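Long-range contact in superoxide dismutase (Porphyromonas gingivalis, PDB 1UES), which catalyses the dismutation of superoxide radicals to oxygen and hydrogen peroxide with one manganese or iron ion per subunit: residues Ala88-Leu93 with Ile186-Tyr191. The protein carries 1 engineered substitution. Residues are numbered along the deposited sequence; the frame is centred on the assembly and turned at random.
Sequences APKGKL and IVESRY
One face of the Y191 ring is covered by L93 CD1, a CH-pi contact in which the methyl sits 3.9 Å from the ring centroid and 14° off the ring normal, displaced toward Y191 CD2, which also packs against L93 CA, while K92 CE approaches the ring obliquely. In the C-terminal alpha/beta domain of this iron/manganese superoxide dismutase, the contact joins the loop and first turn leading into helix 91-101 to the last turn of helix 184-190 and the C-terminal residue, away from the metal site. Y191, its CG anti to the backbone N (chi1 -172°), also meets A96 of helix 91-101; its hydroxyl is hydrogen-bonded to the carbonyl of G132.

While L93 CD1 covers the tyrosine ring, the other branch, CD2, packs on V187 CG1 at 3.6 Å and also against E188 CG. V187 continues this packing onto L153 and L154 of strand 151-157, and W184 adds to the cover of L93.

Polar bonds flank the apolar centre. K92 curls past the ring with bends at chi3 and chi4, and its NZ donates to Y191 O (3.1 Å) from above the plane of the terminal carboxylate; the salt bridge from NZ to Y191 OXT is long, at 3.8 Å. The lysine charge thus probably helps to balance the terminal carboxylate. E188 extends beyond CG, its CG against L93 CB, to bring the carboxylate to the loop. There K90 CG lies 3.3 Å from E188 OE2, and K90 N donates to that same oxygen at 3.0 Å, nearly straight at 166° but from well above the carboxylate plane.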
loop_
_atom_site.group_PDB
_atom_site.type_symbol
_atom_site.label_atom_id
_atom_site.label_comp_id
_atom_site.label_asym_id
_atom_site.label_seq_id
_atom_site.Cartn_x
_atom_site.Cartn_y
_atom_site.Cartn_z
ATOM N N ALA A 88 25.289 -14.419 -7.660
ATOM C CA ALA A 88 25.899 -13.206 -7.134
ATOM C C ALA A 88 26.393 -12.228 -8.190
ATOM O O ALA A 88 26.758 -12.616 -9.304
ATOM C CB ALA A 88 27.045 -13.581 -6.178
ATOM N N PRO A 89 26.382 -10.929 -7.859
ATOM C CA PRO A 89 26.848 -9.917 -8.807
ATOM C C PRO A 89 28.353 -10.061 -8.998
ATOM O O PRO A 89 29.051 -10.585 -8.138
ATOM C CB PRO A 89 26.498 -8.594 -8.133
ATOM C CG PRO A 89 26.433 -8.922 -6.677
ATOM C CD PRO A 89 25.899 -10.330 -6.605
ATOM N N LYS A 90 28.843 -9.580 -10.126
ATOM C CA LYS A 90 30.262 -9.646 -10.414
ATOM C C LYS A 90 30.711 -8.340 -11.049
ATOM O O LYS A 90 29.974 -7.351 -11.051
ATOM C CB LYS A 90 30.544 -10.816 -11.350
ATOM C CG LYS A 90 29.480 -11.012 -12.400
ATOM C CD LYS A 90 29.921 -10.380 -13.712
ATOM C CE LYS A 90 29.307 -11.096 -14.894
ATOM N NZ LYS A 90 28.453 -12.255 -14.485
ATOM N N GLY A 91 31.927 -8.334 -11.581
ATOM C CA GLY A 91 32.429 -7.126 -12.208
ATOM C C GLY A 91 32.560 -5.968 -11.241
ATOM O O GLY A 91 32.784 -6.153 -10.039
ATOM N N LYS A 92 32.396 -4.758 -11.759
ATOM C CA LYS A 92 32.523 -3.579 -10.923
ATOM C C LYS A 92 31.408 -3.496 -9.888
ATOM O O LYS A 92 31.630 -3.056 -8.757
ATOM C CB LYS A 92 32.517 -2.323 -11.778
ATOM C CG LYS A 92 31.386 -2.288 -12.754
ATOM C CD LYS A 92 31.706 -1.359 -13.894
ATOM C CE LYS A 92 31.009 -0.019 -13.698
ATOM N NZ LYS A 92 30.465 0.490 -14.995
ATOM N N LEU A 93 30.204 -3.897 -10.268
ATOM C CA LEU A 93 29.111 -3.845 -9.303
ATOM C C LEU A 93 29.392 -4.816 -8.165
ATOM O O LEU A 93 29.249 -4.468 -6.992
ATOM C CB LEU A 93 27.773 -4.184 -9.966
ATOM C CG LEU A 93 26.612 -4.065 -8.972
ATOM C CD1 LEU A 93 26.602 -2.698 -8.314
ATOM C CD2 LEU A 93 25.314 -4.313 -9.723
ATOM N N ILE A 186 21.939 -7.586 -16.011
ATOM C CA ILE A 186 21.146 -6.415 -16.320
ATOM C C ILE A 186 21.395 -5.322 -15.282
ATOM O O ILE A 186 21.584 -4.168 -15.625
ATOM C CB ILE A 186 19.650 -6.774 -16.398
ATOM C CG1 ILE A 186 19.453 -7.766 -17.545
ATOM C CG2 ILE A 186 18.787 -5.511 -16.555
ATOM C CD1 ILE A 186 18.191 -8.581 -17.480
ATOM N N VAL A 187 21.410 -5.676 -14.002
ATOM C CA VAL A 187 21.653 -4.664 -12.991
ATOM C C VAL A 187 23.027 -4.047 -13.208
ATOM O O VAL A 187 23.183 -2.829 -13.170
ATOM C CB VAL A 187 21.574 -5.262 -11.565
ATOM C CG1 VAL A 187 21.857 -4.178 -10.524
ATOM C CG2 VAL A 187 20.210 -5.883 -11.342
ATOM N N GLU A 188 24.025 -4.889 -13.462
ATOM C CA GLU A 188 25.383 -4.392 -13.669
ATOM C C GLU A 188 25.424 -3.405 -14.822
ATOM O O GLU A 188 26.141 -2.410 -14.767
ATOM C CB GLU A 188 26.333 -5.548 -13.949
ATOM C CG GLU A 188 26.518 -6.486 -12.771
ATOM C CD GLU A 188 26.981 -7.859 -13.208
ATOM O OE1 GLU A 188 27.332 -8.023 -14.409
ATOM O OE2 GLU A 188 27.003 -8.778 -12.358
ATOM N N SER A 189 24.648 -3.677 -15.867
ATOM C CA SER A 189 24.613 -2.781 -17.015
ATOM C C SER A 189 24.104 -1.382 -16.664
ATOM O O SER A 189 24.446 -0.421 -17.333
ATOM C CB SER A 189 23.735 -3.361 -18.127
ATOM O OG SER A 189 22.379 -3.010 -17.892
ATOM N N ARG A 190 23.284 -1.266 -15.614
ATOM C CA ARG A 190 22.749 0.030 -15.202
ATOM C C ARG A 190 23.762 0.823 -14.389
ATOM O O ARG A 190 23.623 2.028 -14.212
ATOM C CB ARG A 190 21.496 -0.174 -14.339
ATOM C CG ARG A 190 20.510 -1.159 -14.929
ATOM C CD ARG A 190 19.279 -1.255 -14.040
ATOM N NE ARG A 190 18.190 -1.854 -14.793
ATOM C CZ ARG A 190 17.099 -2.369 -14.245
ATOM N NH1 ARG A 190 16.955 -2.353 -12.925
ATOM N NH2 ARG A 190 16.153 -2.888 -15.027
ATOM N N TYR A 191 24.794 0.138 -13.915
ATOM C CA TYR A 191 25.834 0.747 -13.074
ATOM C C TYR A 191 27.031 1.363 -13.831
ATOM O O TYR A 191 27.348 0.877 -14.934
ATOM C CB TYR A 191 26.334 -0.324 -12.094
ATOM C CG TYR A 191 27.276 0.145 -11.014
ATOM C CD1 TYR A 191 26.931 1.179 -10.140
ATOM C CD2 TYR A 191 28.500 -0.498 -10.828
ATOM C CE1 TYR A 191 27.792 1.569 -9.091
ATOM C CE2 TYR A 191 29.365 -0.125 -9.795
ATOM C CZ TYR A 191 29.008 0.904 -8.937
ATOM O OH TYR A 191 29.894 1.287 -7.960
ATOM O OXT TYR A 191 27.647 2.342 -13.319
#